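Local coordinates for protein 2-oxoglutarate-dependent dioxygenase DAO (Oryza sativa subsp. indica, PDB 6KUN) that probably catalyses the irreversible, iron- and 2-oxoglutarate-dependent oxidation of the auxin indole-3-acetic acid to inactive 2-oxoindole-3-acetic acid, at residues N67-Y76 with Y86-A94. Residues are numbered along the deposited sequence; the frame is centred on the assembly and turned at random.
Sequences NADIIPGSGY and YEAFGLCDA
Tyr-76 lays one edge of its ring, CD1 leading, over a face of Phe-89, with CD1 3.6 Å from Phe-89 CZ and the planes 60° apart: an edge-to-face pair. With CG anti to the backbone N (chi1 178°), the ring extends past Ala-88 toward Glu-87 on strand 86-92, and its OH donates to Glu-87 OE2 over 2.5 Å from above the carboxylate plane. Lys-64 forms a salt bridge to the same OE2, while Arg-157 holds OE1, so the buried carboxylate is gripped on both oxygens. With an alanine in place of Tyr-76, Glu-87 OE2 would probably lose its hydroxyl partner and a gap would open over the face of Phe-89. At the edge of the Phe-89 ring, near its plane, Asn-67 CB lies 3.9 Å from CE2, and Asn-67 OD1 accepts from Asp-108 N. This end is the close-packed, mostly buried part.

Gly-75 and Gly-90 form the antiparallel hydrogen-bonded pair, Gly-75 N to Gly-90 O at 2.8 Å and Gly-90 N to Gly-75 O at 3.1 Å. Past them Ser-74 takes over with its side chain: OG accepts a fairly straight bond from Cys-92 N (2.8 Å, 161°). The type II turn Ile-71 to Ser-74 is looser, a water bridging Pro-72 O and Cys-92 O beside exposed Pro-72 and Gly-73.

This beta hairpin forms the outer edge of the jelly roll's main sheet, the side chain of Ala-88 about 8 Å from bound 2-oxoglutarate; strand 86-92 continues inward to strand 151-158, helix 43-57 packs against Phe-89, and helix 97-106 meets Ile-71 and Leu-91.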
loop_
_atom_site.group_PDB
_atom_site.type_symbol
_atom_site.label_atom_id
_atom_site.label_comp_id
_atom_site.label_asym_id
_atom_site.label_seq_id
_atom_site.Cartn_x
_atom_site.Cartn_y
_atom_site.Cartn_z
ATOM N N ASN B 67 -9.777 -9.527 24.139
ATOM C CA ASN B 67 -8.351 -9.378 23.910
ATOM C C ASN B 67 -7.692 -8.434 24.887
ATOM O O ASN B 67 -6.502 -8.151 24.748
ATOM C CB ASN B 67 -8.137 -8.897 22.466
ATOM C CG ASN B 67 -8.246 -10.034 21.492
ATOM O OD1 ASN B 67 -7.630 -11.092 21.690
ATOM N ND2 ASN B 67 -9.006 -9.828 20.413
ATOM N N ALA B 68 -8.429 -7.946 25.877
ATOM C CA ALA B 68 -7.824 -7.116 26.918
ATOM C C ALA B 68 -7.202 -7.990 27.985
ATOM O O ALA B 68 -7.815 -8.955 28.436
ATOM C CB ALA B 68 -8.863 -6.187 27.542
ATOM N N ASP B 69 -5.978 -7.654 28.384
ATOM C CA ASP B 69 -5.288 -8.331 29.474
ATOM C C ASP B 69 -5.010 -9.796 29.160
ATOM O O ASP B 69 -4.994 -10.653 30.048
ATOM C CB ASP B 69 -6.091 -8.184 30.769
ATOM C CG ASP B 69 -6.385 -6.713 31.107
ATOM O OD1 ASP B 69 -5.424 -5.927 31.300
ATOM O OD2 ASP B 69 -7.584 -6.343 31.154
ATOM N N ILE B 70 -4.703 -10.132 27.905
ATOM C CA ILE B 70 -4.531 -11.548 27.583
ATOM C C ILE B 70 -3.217 -12.058 28.136
ATOM O O ILE B 70 -3.085 -13.259 28.418
ATOM C CB ILE B 70 -4.670 -11.816 26.068
ATOM C CG1 ILE B 70 -3.845 -10.842 25.238
ATOM C CG2 ILE B 70 -6.157 -11.796 25.673
ATOM C CD1 ILE B 70 -3.865 -11.153 23.713
ATOM N N ILE B 71 -2.213 -11.192 28.265
ATOM C CA ILE B 71 -1.071 -11.459 29.152
ATOM C C ILE B 71 -0.879 -10.242 30.041
ATOM O O ILE B 71 -1.329 -9.135 29.709
ATOM C CB ILE B 71 0.242 -11.767 28.390
ATOM C CG1 ILE B 71 0.712 -10.560 27.595
ATOM C CG2 ILE B 71 0.083 -12.931 27.450
ATOM C CD1 ILE B 71 2.052 -10.749 26.943
ATOM N N PRO B 72 -0.239 -10.413 31.176
ATOM C CA PRO B 72 -0.288 -9.364 32.197
ATOM C C PRO B 72 0.143 -8.025 31.645
ATOM O O PRO B 72 1.244 -7.906 31.102
ATOM C CB PRO B 72 0.682 -9.881 33.268
ATOM C CG PRO B 72 0.661 -11.348 33.087
ATOM C CD PRO B 72 0.598 -11.544 31.598
ATOM N N GLY B 73 -0.751 -7.038 31.713
ATOM C CA GLY B 73 -0.468 -5.698 31.228
ATOM C C GLY B 73 -0.628 -5.473 29.741
ATOM O O GLY B 73 -0.451 -4.342 29.291
ATOM N N SER B 74 -0.950 -6.494 28.949
ATOM C CA SER B 74 -0.912 -6.357 27.501
ATOM C C SER B 74 -2.212 -6.869 26.899
ATOM O O SER B 74 -2.899 -7.707 27.467
ATOM C CB SER B 74 0.266 -7.125 26.910
ATOM O OG SER B 74 1.504 -6.506 27.215
ATOM N N GLY B 75 -2.526 -6.351 25.714
ATOM C CA GLY B 75 -3.763 -6.691 25.040
ATOM C C GLY B 75 -4.414 -5.470 24.469
ATOM O O GLY B 75 -3.788 -4.441 24.274
ATOM N N TYR B 76 -5.697 -5.590 24.187
ATOM C CA TYR B 76 -6.448 -4.473 23.635
ATOM C C TYR B 76 -6.677 -3.378 24.679
ATOM O O TYR B 76 -6.811 -3.640 25.871
ATOM C CB TYR B 76 -7.790 -4.994 23.101
ATOM C CG TYR B 76 -8.683 -3.932 22.546
ATOM C CD1 TYR B 76 -8.445 -3.389 21.303
ATOM C CD2 TYR B 76 -9.769 -3.477 23.252
ATOM C CE1 TYR B 76 -9.262 -2.416 20.782
ATOM C CE2 TYR B 76 -10.598 -2.505 22.742
ATOM C CZ TYR B 76 -10.349 -1.980 21.529
ATOM O OH TYR B 76 -11.162 -0.998 21.023
ATOM N N TYR B 86 -8.677 6.983 19.877
ATOM C CA TYR B 86 -7.524 6.094 19.841
ATOM C C TYR B 86 -7.862 4.750 20.463
ATOM O O TYR B 86 -8.483 4.694 21.525
ATOM C CB TYR B 86 -6.348 6.739 20.573
ATOM C CG TYR B 86 -5.125 5.861 20.731
ATOM C CD1 TYR B 86 -4.365 5.488 19.627
ATOM C CD2 TYR B 86 -4.719 5.417 21.975
ATOM C CE1 TYR B 86 -3.250 4.697 19.761
ATOM C CE2 TYR B 86 -3.587 4.619 22.119
ATOM C CZ TYR B 86 -2.861 4.265 21.000
ATOM O OH TYR B 86 -1.739 3.483 21.093
ATOM N N GLU B 87 -7.492 3.673 19.771
ATOM C CA GLU B 87 -7.560 2.321 20.313
ATOM C C GLU B 87 -6.315 1.578 19.847
ATOM O O GLU B 87 -5.659 1.974 18.881
ATOM C CB GLU B 87 -8.849 1.597 19.909
ATOM C CG GLU B 87 -8.928 1.154 18.465
ATOM C CD GLU B 87 -10.333 0.685 18.081
ATOM O OE1 GLU B 87 -10.970 1.365 17.242
ATOM O OE2 GLU B 87 -10.815 -0.358 18.613
ATOM N N ALA B 88 -5.980 0.512 20.553
ATOM C CA ALA B 88 -4.708 -0.117 20.270
ATOM C C ALA B 88 -4.646 -1.511 20.862
ATOM O O ALA B 88 -5.464 -1.896 21.702
ATOM C CB ALA B 88 -3.547 0.724 20.817
ATOM N N PHE B 89 -3.657 -2.263 20.372
ATOM C CA PHE B 89 -3.228 -3.541 20.925
ATOM C C PHE B 89 -1.762 -3.384 21.259
ATOM O O PHE B 89 -0.974 -2.992 20.379
ATOM C CB PHE B 89 -3.374 -4.701 19.915
ATOM C CG PHE B 89 -4.785 -5.045 19.556
ATOM C CD1 PHE B 89 -5.476 -4.322 18.596
ATOM C CD2 PHE B 89 -5.391 -6.168 20.118
ATOM C CE1 PHE B 89 -6.772 -4.680 18.222
ATOM C CE2 PHE B 89 -6.682 -6.537 19.762
ATOM C CZ PHE B 89 -7.374 -5.806 18.818
ATOM N N GLY B 90 -1.394 -3.656 22.501
ATOM C CA GLY B 90 -0.019 -3.561 22.944
ATOM C C GLY B 90 0.487 -4.864 23.523
ATOM O O GLY B 90 -0.272 -5.616 24.155
ATOM N N LEU B 91 1.777 -5.095 23.345
ATOM C CA LEU B 91 2.458 -6.317 23.748
ATOM C C LEU B 91 3.772 -5.941 24.404
ATOM O O LEU B 91 4.662 -5.402 23.755
ATOM C CB LEU B 91 2.701 -7.220 22.556
ATOM C CG LEU B 91 3.274 -8.616 22.793
ATOM C CD1 LEU B 91 3.642 -9.172 21.388
ATOM C CD2 LEU B 91 4.432 -8.740 23.704
ATOM N N CYS B 92 3.873 -6.234 25.681
ATOM C CA CYS B 92 5.090 -6.181 26.502
ATOM C C CYS B 92 5.214 -7.531 27.208
ATOM O O CYS B 92 4.223 -8.000 27.787
ATOM C CB CYS B 92 4.975 -5.056 27.534
ATOM S SG CYS B 92 6.537 -4.558 28.233
ATOM N N ASP B 93 6.381 -8.190 27.147
ATOM C CA ASP B 93 7.668 -7.732 26.599
ATOM C C ASP B 93 7.912 -8.340 25.213
ATOM O O ASP B 93 8.080 -9.528 25.076
ATOM C CB ASP B 93 8.804 -8.133 27.594
ATOM C CG ASP B 93 10.197 -7.753 27.113
ATOM O OD1 ASP B 93 10.353 -7.186 26.013
ATOM O OD2 ASP B 93 11.172 -8.007 27.854
ATOM N N ALA B 94 7.914 -7.493 24.171
ATOM C CA ALA B 94 7.986 -7.987 22.809
ATOM C C ALA B 94 9.364 -8.496 22.428
ATOM O O ALA B 94 9.517 -9.026 21.332
ATOM C CB ALA B 94 7.548 -6.901 21.830
HETATM O O HOH W 1 3.371 -9.391 29.934
#